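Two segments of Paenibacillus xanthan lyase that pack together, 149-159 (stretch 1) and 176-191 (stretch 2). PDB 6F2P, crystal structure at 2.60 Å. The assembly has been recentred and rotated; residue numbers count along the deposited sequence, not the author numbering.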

# COMPACT_ATOMS: atom_id res chain seq x y z
N GLN A 149 -24.53 -38.94 -29.57
CA GLN A 149 -23.14 -38.57 -29.35
C GLN A 149 -23.02 -37.33 -28.45
O GLN A 149 -22.24 -37.32 -27.49
CB GLN A 149 -22.43 -38.33 -30.69
CG GLN A 149 -22.19 -39.60 -31.48
CD GLN A 149 -21.70 -39.33 -32.89
OE1 GLN A 149 -22.18 -38.40 -33.56
NE2 GLN A 149 -20.75 -40.13 -33.35
N ILE A 150 -23.80 -36.30 -28.76
CA ILE A 150 -23.78 -35.08 -27.98
C ILE A 150 -24.20 -35.34 -26.53
O ILE A 150 -23.59 -34.83 -25.58
CB ILE A 150 -24.67 -34.00 -28.61
CG1 ILE A 150 -24.05 -33.54 -29.93
CG2 ILE A 150 -24.85 -32.83 -27.67
CD1 ILE A 150 -24.97 -32.69 -30.78
N SER A 151 -25.23 -36.16 -26.37
CA SER A 151 -25.68 -36.58 -25.05
C SER A 151 -24.58 -37.27 -24.25
O SER A 151 -24.36 -36.95 -23.09
CB SER A 151 -26.87 -37.53 -25.19
OG SER A 151 -26.84 -38.49 -24.15
N ASN A 152 -23.90 -38.23 -24.88
CA ASN A 152 -22.82 -38.96 -24.23
C ASN A 152 -21.69 -38.05 -23.77
O ASN A 152 -21.27 -38.11 -22.61
CB ASN A 152 -22.24 -40.05 -25.15
CG ASN A 152 -23.17 -41.25 -25.30
OD1 ASN A 152 -23.90 -41.62 -24.38
ND2 ASN A 152 -23.12 -41.88 -26.46
N TYR A 153 -21.19 -37.22 -24.69
CA TYR A 153 -20.08 -36.34 -24.37
C TYR A 153 -20.46 -35.38 -23.24
O TYR A 153 -19.66 -35.12 -22.34
CB TYR A 153 -19.64 -35.54 -25.60
CG TYR A 153 -19.42 -36.36 -26.86
CD1 TYR A 153 -19.12 -37.72 -26.80
CD2 TYR A 153 -19.50 -35.77 -28.12
CE1 TYR A 153 -18.93 -38.47 -27.96
CE2 TYR A 153 -19.30 -36.50 -29.28
CZ TYR A 153 -19.02 -37.85 -29.19
OH TYR A 153 -18.82 -38.59 -30.34
N MET A 154 -21.69 -34.86 -23.27
CA MET A 154 -22.14 -33.94 -22.23
C MET A 154 -22.34 -34.65 -20.90
O MET A 154 -22.03 -34.11 -19.84
CB MET A 154 -23.42 -33.20 -22.63
CG MET A 154 -23.23 -32.19 -23.76
SD MET A 154 -22.01 -30.89 -23.42
CE MET A 154 -20.63 -31.42 -24.44
N ALA A 155 -22.85 -35.88 -20.96
CA ALA A 155 -23.06 -36.67 -19.75
C ALA A 155 -21.74 -36.88 -19.01
O ALA A 155 -21.71 -36.95 -17.78
CB ALA A 155 -23.69 -38.01 -20.09
N ALA A 156 -20.66 -36.98 -19.77
CA ALA A 156 -19.35 -37.14 -19.18
C ALA A 156 -18.94 -35.87 -18.44
O ALA A 156 -18.44 -35.92 -17.32
CB ALA A 156 -18.34 -37.50 -20.23
N ILE A 157 -19.15 -34.73 -19.09
CA ILE A 157 -18.81 -33.44 -18.49
C ILE A 157 -19.64 -33.15 -17.24
O ILE A 157 -19.08 -32.76 -16.22
CB ILE A 157 -18.93 -32.30 -19.50
CG1 ILE A 157 -17.98 -32.55 -20.67
CG2 ILE A 157 -18.63 -30.96 -18.82
CD1 ILE A 157 -17.93 -31.42 -21.66
N TYR A 158 -20.96 -33.36 -17.30
CA TYR A 158 -21.80 -33.24 -16.10
C TYR A 158 -21.29 -34.14 -14.97
O TYR A 158 -21.40 -33.80 -13.79
CB TYR A 158 -23.24 -33.64 -16.38
CG TYR A 158 -24.13 -32.64 -17.09
CD1 TYR A 158 -23.72 -31.99 -18.24
CD2 TYR A 158 -25.42 -32.39 -16.62
CE1 TYR A 158 -24.56 -31.11 -18.90
CE2 TYR A 158 -26.26 -31.50 -17.27
CZ TYR A 158 -25.83 -30.87 -18.40
OH TYR A 158 -26.67 -29.99 -19.05
N TYR A 159 -20.76 -35.29 -15.34
CA TYR A 159 -20.25 -36.25 -14.36
C TYR A 159 -19.01 -35.72 -13.64
O TYR A 159 -18.98 -35.67 -12.41
CB TYR A 159 -19.97 -37.59 -15.02
CG TYR A 159 -19.14 -38.53 -14.18
CD1 TYR A 159 -19.65 -39.06 -13.01
CD2 TYR A 159 -17.85 -38.88 -14.56
CE1 TYR A 159 -18.90 -39.93 -12.23
CE2 TYR A 159 -17.09 -39.74 -13.80
CZ TYR A 159 -17.62 -40.27 -12.63
OH TYR A 159 -16.86 -41.12 -11.86
N GLN A 176 -17.07 -21.60 -16.59
CA GLN A 176 -16.99 -21.73 -18.05
C GLN A 176 -17.43 -23.11 -18.54
O GLN A 176 -18.23 -23.22 -19.46
CB GLN A 176 -15.58 -21.44 -18.57
CG GLN A 176 -15.16 -19.98 -18.49
CD GLN A 176 -13.70 -19.75 -18.87
OE1 GLN A 176 -13.40 -18.94 -19.75
NE2 GLN A 176 -12.79 -20.46 -18.21
N VAL A 177 -16.91 -24.15 -17.90
CA VAL A 177 -17.18 -25.52 -18.30
C VAL A 177 -18.66 -25.79 -18.17
O VAL A 177 -19.30 -26.35 -19.07
CB VAL A 177 -16.39 -26.52 -17.44
CG1 VAL A 177 -17.01 -27.88 -17.52
CG2 VAL A 177 -14.94 -26.58 -17.92
N ILE A 178 -19.21 -25.37 -17.04
CA ILE A 178 -20.62 -25.58 -16.76
C ILE A 178 -21.51 -24.79 -17.71
O ILE A 178 -22.48 -25.31 -18.25
CB ILE A 178 -20.93 -25.28 -15.29
CG1 ILE A 178 -20.45 -26.44 -14.44
CG2 ILE A 178 -22.41 -25.04 -15.10
CD1 ILE A 178 -20.50 -26.18 -12.97
N ALA A 179 -21.15 -23.54 -17.96
CA ALA A 179 -21.91 -22.70 -18.87
C ALA A 179 -21.88 -23.25 -20.29
O ALA A 179 -22.91 -23.30 -20.96
CB ALA A 179 -21.36 -21.29 -18.85
N ILE A 180 -20.71 -23.67 -20.76
CA ILE A 180 -20.64 -24.08 -22.16
C ILE A 180 -21.32 -25.43 -22.37
O ILE A 180 -22.03 -25.62 -23.36
CB ILE A 180 -19.21 -24.08 -22.71
CG1 ILE A 180 -18.57 -22.70 -22.53
CG2 ILE A 180 -19.20 -24.48 -24.19
CD1 ILE A 180 -19.48 -21.56 -22.86
N SER A 181 -21.15 -26.35 -21.43
CA SER A 181 -21.86 -27.61 -21.54
C SER A 181 -23.38 -27.37 -21.53
O SER A 181 -24.11 -27.96 -22.33
CB SER A 181 -21.41 -28.64 -20.49
OG SER A 181 -21.48 -28.13 -19.16
N GLY A 182 -23.84 -26.47 -20.67
CA GLY A 182 -25.24 -26.11 -20.64
C GLY A 182 -25.76 -25.65 -21.99
O GLY A 182 -26.81 -26.09 -22.45
N ILE A 183 -25.02 -24.76 -22.64
CA ILE A 183 -25.39 -24.25 -23.95
C ILE A 183 -25.45 -25.37 -24.99
O ILE A 183 -26.40 -25.48 -25.77
CB ILE A 183 -24.40 -23.19 -24.41
CG1 ILE A 183 -24.53 -21.94 -23.54
CG2 ILE A 183 -24.60 -22.86 -25.88
CD1 ILE A 183 -23.68 -20.78 -23.98
N LEU A 184 -24.41 -26.21 -25.00
CA LEU A 184 -24.33 -27.32 -25.92
C LEU A 184 -25.42 -28.35 -25.65
O LEU A 184 -25.97 -28.94 -26.59
CB LEU A 184 -22.96 -27.99 -25.85
CG LEU A 184 -21.79 -27.11 -26.29
CD1 LEU A 184 -20.49 -27.88 -26.13
CD2 LEU A 184 -21.96 -26.63 -27.72
N ASN A 185 -25.74 -28.56 -24.38
CA ASN A 185 -26.73 -29.57 -24.00
C ASN A 185 -28.14 -29.00 -23.87
O ASN A 185 -29.07 -29.69 -23.44
CB ASN A 185 -26.34 -30.26 -22.70
CG ASN A 185 -27.06 -31.57 -22.51
OD1 ASN A 185 -27.28 -32.30 -23.47
ND2 ASN A 185 -27.47 -31.86 -21.27
N LYS A 186 -28.29 -27.73 -24.24
CA LYS A 186 -29.58 -27.04 -24.20
C LYS A 186 -30.27 -27.16 -22.83
O LYS A 186 -31.43 -27.56 -22.72
CB LYS A 186 -30.48 -27.52 -25.35
CG LYS A 186 -29.83 -27.30 -26.71
CD LYS A 186 -30.80 -27.27 -27.88
CE LYS A 186 -30.05 -26.86 -29.15
NZ LYS A 186 -30.90 -26.59 -30.35
N ASP A 187 -29.52 -26.82 -21.79
CA ASP A 187 -29.95 -27.00 -20.41
C ASP A 187 -29.90 -25.64 -19.70
O ASP A 187 -28.88 -25.27 -19.11
CB ASP A 187 -28.99 -27.99 -19.75
CG ASP A 187 -29.39 -28.36 -18.34
OD1 ASP A 187 -30.28 -27.69 -17.75
OD2 ASP A 187 -28.80 -29.33 -17.79
N SER A 188 -30.99 -24.88 -19.77
CA SER A 188 -31.05 -23.53 -19.17
C SER A 188 -30.56 -23.47 -17.73
O SER A 188 -29.78 -22.59 -17.36
CB SER A 188 -32.46 -22.95 -19.26
OG SER A 188 -33.40 -23.80 -18.62
N ALA A 189 -31.01 -24.42 -16.91
CA ALA A 189 -30.59 -24.46 -15.51
C ALA A 189 -29.07 -24.55 -15.39
O ALA A 189 -28.46 -23.89 -14.54
CB ALA A 189 -31.25 -25.63 -14.80
N ARG A 190 -28.46 -25.35 -16.25
CA ARG A 190 -27.03 -25.57 -16.23
C ARG A 190 -26.29 -24.30 -16.66
O ARG A 190 -25.28 -23.94 -16.05
CB ARG A 190 -26.66 -26.78 -17.12
CG ARG A 190 -25.19 -27.03 -17.32
CD ARG A 190 -24.64 -28.11 -16.41
NE ARG A 190 -23.32 -28.53 -16.88
CZ ARG A 190 -22.43 -29.19 -16.13
NH1 ARG A 190 -22.70 -29.50 -14.87
NH2 ARG A 190 -21.26 -29.53 -16.66
N VAL A 191 -26.80 -23.61 -17.68
CA VAL A 191 -26.20 -22.34 -18.10
C VAL A 191 -26.31 -21.29 -16.99
O VAL A 191 -25.37 -20.52 -16.75
CB VAL A 191 -26.86 -21.77 -19.35
CG1 VAL A 191 -26.12 -20.53 -19.82
CG2 VAL A 191 -26.90 -22.81 -20.46

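Polar groups can be buried between helices when each donor finds an acceptor, and this pair in Paenibacillus xanthan lyase illustrates how. Helices 149-159 and 176-184 run nearly antiparallel, at 156°, their axes 10.3 Å apart at closest. M154 and I157 point toward the second stretch and supply the apolar part: M154 SD lies 3.9 Å from L184 CB, and I157 CG2 lies 3.7 Å from V177 CG1. S181 is small enough for M154 to come close, SD to S181 CB being 3.7 Å.

Beside this patch, Y158 leaves its backbone sideways, but its long side chain carries the hydroxyl to the turn after the helix. There Y158 OH both accepts and donates: N185 ND2 gives it a nearly straight hydrogen bond of 3.0 Å, and it donates to D187 OD2 at 2.6 Å. The other carboxylate oxygen, D187 OD1, caps the following helix through a weak 3.3 Å bond from R190 N.

R190 then reaches back, its guanidinium flat on the Y158 ring (centres 4.0 Å apart, planes at 16°), a cation-pi stack that leaves the edge N-H groups free to bond. R190 NE and NH2 both donate to S181 OG, at 3.0 and 2.9 Å, while NH1 and NH2 also bond just beyond the ends of the stretches. Each of the three guanidinium nitrogens thus has at least one hydrogen-bond partner.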